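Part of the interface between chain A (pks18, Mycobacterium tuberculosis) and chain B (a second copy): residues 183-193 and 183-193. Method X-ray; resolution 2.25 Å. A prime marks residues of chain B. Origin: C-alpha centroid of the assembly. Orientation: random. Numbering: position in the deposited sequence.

Chain A, residues 183-193: GTATNYVRAHP
Chain B (183-193) GTATNYVRAHP

Contact between the same helical segment of two pks18 copies, burying 468 Å² between the stretches, both sides summed. In each chain residues 183-191 form the last part of a helix that begins earlier, with phi/psi near -65/-40 and i-to-i+4 hydrogen bonds from Asn187 N to Gly183 O (3.1 Å; 2.9 Å from Asn187′ N to Gly183′ O) through Ala191 N to Asn187 O (2.9 Å; also 2.9 Å from Ala191′ N to Asn187′ O). The two axes approach to 7.9 Å, and their N-to-C directions differ by 61°. The register is nearly symmetric: CA of Thr184 lies 6.8 Å from CA of Thr184′, CA of Asn187 5.3 Å from CA of Tyr188′, and CA of Tyr188 5.1 Å from CA of Asn187′.

Asn187 and Asn187′ cover the most surface, about 80 Å² each, and their CA-to-CB bonds point toward the partner helix. Their CB atoms are 4.2 Å apart, and Asn187 CB sits 3.9 Å from Asn187′ O, so the helices pack closely here. Both side chains take chi1 m (-59° and -64°), with chi2 -35° and -40°. This places Asn187 OD1 3.0 Å from His192′ CE1 and Asn187′ OD1 3.0 Å from His192 CE1, each oxygen near the plane of the imidazole at its edge; these are close polar C-H approaches. The amide nitrogens meet the edges of the tyrosine rings, Asn187 ND2 at 3.6 Å from Tyr188′ CD1 and Asn187′ ND2 at 3.8 Å from Tyr188 CD1.

No direct hydrogen bond crosses the contact; two waters bridge it instead. Water 1 donates to Thr184 O (2.7 Å from its oxygen) and accepts from Asn187′ ND2 (3.1 Å). Water 2 donates to Thr184′ O (2.7 Å) and accepts from Asn187 ND2 (2.9 Å). Each asparagine is thereby tied to a backbone carbonyl of the other helix. Beside these bridges the threonine methyls meet, Thr184 CG2 to Thr184′ CG2 at 4.3 Å, with chi1 m in both.

Ala191′ (51 Å²) and Ala191 (38 Å²) also point toward the partner, and their short side chains pack against it: Ala191′ CB lies 3.9 Å from Asn187 OD1, while Ala191 CB lies 3.9 Å from Arg190′ CB and 4.1 Å from Asn187′ O. The arginines break the symmetry. Arg190 (chi1-chi3 m, t, p) brings NH1 to 3.7 Å from Ala191′ O and 3.8 Å from Ala191′ CB; Arg190′ (m, t, t) carries its guanidinium elsewhere.

His192 and His192′ are the first residues to leave helical phi/psi, at -125/78 and -136/71. Their chi1 values are m, with chi2 97° and 89°, and each ring turns back to its own helix: His192′ ND1 donates to Tyr188′ O at 3.1 Å, and His192 ND1 does so weakly to Tyr188 O, also at 3.1 Å. Tyr188 and Tyr188′ take chi1 t with chi2 80° and 74°.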

# COMPACT_ATOMS: atom_id res chain seq x y z
N GLY A 183 4.80 -7.32 8.68
CA GLY A 183 3.64 -7.76 9.44
C GLY A 183 2.61 -8.44 8.56
O GLY A 183 1.92 -9.37 8.98
N THR A 184 2.52 -7.97 7.32
CA THR A 184 1.59 -8.51 6.34
C THR A 184 2.02 -9.93 5.97
O THR A 184 1.19 -10.85 5.88
CB THR A 184 1.56 -7.61 5.10
OG1 THR A 184 1.16 -6.29 5.49
CG2 THR A 184 0.58 -8.14 4.06
N ALA A 185 3.32 -10.12 5.76
CA ALA A 185 3.87 -11.42 5.41
C ALA A 185 3.72 -12.37 6.59
O ALA A 185 3.52 -13.57 6.42
CB ALA A 185 5.35 -11.29 5.03
N THR A 186 3.83 -11.80 7.79
CA THR A 186 3.72 -12.57 9.02
C THR A 186 2.34 -13.18 9.20
O THR A 186 2.22 -14.36 9.54
CB THR A 186 4.06 -11.67 10.23
OG1 THR A 186 5.48 -11.55 10.34
CG2 THR A 186 3.52 -12.25 11.50
N ASN A 187 1.30 -12.38 8.98
CA ASN A 187 -0.06 -12.88 9.12
C ASN A 187 -0.35 -13.94 8.05
O ASN A 187 -0.92 -14.98 8.34
CB ASN A 187 -1.08 -11.73 9.00
CG ASN A 187 -0.88 -10.65 10.06
OD1 ASN A 187 -0.50 -10.92 11.20
ND2 ASN A 187 -1.14 -9.40 9.68
N TYR A 188 0.06 -13.65 6.81
CA TYR A 188 -0.17 -14.57 5.70
C TYR A 188 0.41 -15.95 5.98
O TYR A 188 -0.28 -16.96 5.89
CB TYR A 188 0.45 -14.02 4.41
CG TYR A 188 0.39 -15.00 3.27
CD1 TYR A 188 -0.78 -15.17 2.52
CD2 TYR A 188 1.48 -15.82 2.97
CE1 TYR A 188 -0.86 -16.13 1.51
CE2 TYR A 188 1.41 -16.77 1.96
CZ TYR A 188 0.25 -16.93 1.24
OH TYR A 188 0.20 -17.88 0.25
N VAL A 189 1.69 -15.97 6.31
CA VAL A 189 2.41 -17.20 6.58
C VAL A 189 1.86 -18.00 7.76
O VAL A 189 1.82 -19.23 7.71
CB VAL A 189 3.91 -16.85 6.76
CG1 VAL A 189 4.53 -17.67 7.84
CG2 VAL A 189 4.65 -17.05 5.43
N ARG A 190 1.42 -17.32 8.81
CA ARG A 190 0.89 -18.03 9.96
C ARG A 190 -0.52 -18.53 9.69
O ARG A 190 -0.98 -19.48 10.30
CB ARG A 190 0.94 -17.12 11.20
CG ARG A 190 2.39 -16.69 11.54
CD ARG A 190 2.48 -15.75 12.73
NE ARG A 190 2.05 -16.40 13.96
CZ ARG A 190 0.92 -16.13 14.59
NH1 ARG A 190 0.08 -15.23 14.10
NH2 ARG A 190 0.60 -16.79 15.69
N ALA A 191 -1.21 -17.88 8.75
CA ALA A 191 -2.56 -18.29 8.38
C ALA A 191 -2.49 -19.46 7.39
O ALA A 191 -3.34 -20.35 7.41
CB ALA A 191 -3.31 -17.12 7.76
N HIS A 192 -1.47 -19.45 6.52
CA HIS A 192 -1.24 -20.52 5.54
C HIS A 192 0.19 -21.03 5.73
O HIS A 192 1.10 -20.69 4.97
CB HIS A 192 -1.41 -19.99 4.11
CG HIS A 192 -2.63 -19.15 3.91
ND1 HIS A 192 -2.59 -17.77 3.96
CD2 HIS A 192 -3.92 -19.48 3.71
CE1 HIS A 192 -3.81 -17.29 3.80
NE2 HIS A 192 -4.64 -18.31 3.65
N PRO A 193 0.40 -21.87 6.76
CA PRO A 193 1.65 -22.51 7.19
C PRO A 193 2.50 -23.22 6.13
O PRO A 193 3.68 -23.48 6.35
CB PRO A 193 1.19 -23.50 8.26
CG PRO A 193 -0.05 -22.89 8.78
CD PRO A 193 -0.74 -22.38 7.55
N GLY B 183 -7.90 -9.14 1.37
CA GLY B 183 -7.04 -10.29 1.58
C GLY B 183 -6.14 -10.07 2.78
O GLY B 183 -5.91 -10.98 3.58
N THR B 184 -5.64 -8.85 2.89
CA THR B 184 -4.77 -8.46 3.99
C THR B 184 -5.53 -8.57 5.31
O THR B 184 -4.98 -9.02 6.32
CB THR B 184 -4.27 -7.01 3.81
OG1 THR B 184 -3.55 -6.92 2.58
CG2 THR B 184 -3.37 -6.58 4.96
N ALA B 185 -6.80 -8.16 5.30
CA ALA B 185 -7.64 -8.22 6.49
C ALA B 185 -7.98 -9.66 6.82
O ALA B 185 -8.08 -10.04 8.00
CB ALA B 185 -8.91 -7.41 6.26
N THR B 186 -8.18 -10.46 5.77
CA THR B 186 -8.51 -11.88 5.90
C THR B 186 -7.37 -12.64 6.58
O THR B 186 -7.61 -13.45 7.48
CB THR B 186 -8.78 -12.51 4.50
OG1 THR B 186 -10.08 -12.14 4.05
CG2 THR B 186 -8.69 -14.01 4.56
N ASN B 187 -6.14 -12.39 6.13
CA ASN B 187 -4.98 -13.06 6.72
C ASN B 187 -4.82 -12.61 8.17
O ASN B 187 -4.62 -13.43 9.08
CB ASN B 187 -3.71 -12.73 5.92
CG ASN B 187 -3.76 -13.25 4.49
OD1 ASN B 187 -4.22 -14.37 4.25
ND2 ASN B 187 -3.27 -12.46 3.53
N TYR B 188 -4.94 -11.30 8.39
CA TYR B 188 -4.83 -10.73 9.73
C TYR B 188 -5.76 -11.42 10.74
O TYR B 188 -5.32 -11.96 11.76
CB TYR B 188 -5.18 -9.24 9.70
CG TYR B 188 -5.15 -8.62 11.08
CD1 TYR B 188 -3.94 -8.36 11.72
CD2 TYR B 188 -6.33 -8.41 11.79
CE1 TYR B 188 -3.90 -7.91 13.02
CE2 TYR B 188 -6.30 -7.95 13.11
CZ TYR B 188 -5.07 -7.72 13.72
OH TYR B 188 -5.02 -7.33 15.03
N VAL B 189 -7.05 -11.38 10.43
CA VAL B 189 -8.09 -11.97 11.26
C VAL B 189 -7.90 -13.47 11.48
O VAL B 189 -8.20 -14.00 12.56
CB VAL B 189 -9.48 -11.65 10.61
CG1 VAL B 189 -10.31 -12.89 10.46
CG2 VAL B 189 -10.19 -10.58 11.42
N ARG B 190 -7.39 -14.17 10.48
CA ARG B 190 -7.14 -15.60 10.64
C ARG B 190 -5.96 -15.80 11.57
O ARG B 190 -5.88 -16.80 12.28
CB ARG B 190 -6.84 -16.25 9.29
CG ARG B 190 -8.06 -16.52 8.43
CD ARG B 190 -7.67 -17.20 7.12
NE ARG B 190 -8.85 -17.59 6.34
CZ ARG B 190 -9.74 -18.49 6.74
NH1 ARG B 190 -9.59 -19.10 7.91
NH2 ARG B 190 -10.79 -18.77 5.98
N ALA B 191 -5.03 -14.84 11.58
CA ALA B 191 -3.86 -14.90 12.44
C ALA B 191 -4.16 -14.40 13.86
O ALA B 191 -3.47 -14.76 14.81
CB ALA B 191 -2.71 -14.08 11.82
N HIS B 192 -5.20 -13.57 13.99
CA HIS B 192 -5.61 -13.02 15.29
C HIS B 192 -7.14 -13.11 15.38
O HIS B 192 -7.84 -12.10 15.34
CB HIS B 192 -5.14 -11.57 15.41
CG HIS B 192 -3.68 -11.40 15.11
ND1 HIS B 192 -3.20 -11.16 13.84
CD2 HIS B 192 -2.59 -11.50 15.91
CE1 HIS B 192 -1.88 -11.12 13.87
NE2 HIS B 192 -1.48 -11.33 15.11
N PRO B 193 -7.66 -14.33 15.53
CA PRO B 193 -9.10 -14.65 15.62
C PRO B 193 -9.94 -13.82 16.57
O PRO B 193 -11.15 -13.69 16.38
CB PRO B 193 -9.10 -16.13 15.98
CG PRO B 193 -7.80 -16.64 15.40
CD PRO B 193 -6.85 -15.54 15.79
O HOH W 1 -1.23 -10.48 4.85
O HOH W 2 -2.36 -8.91 7.14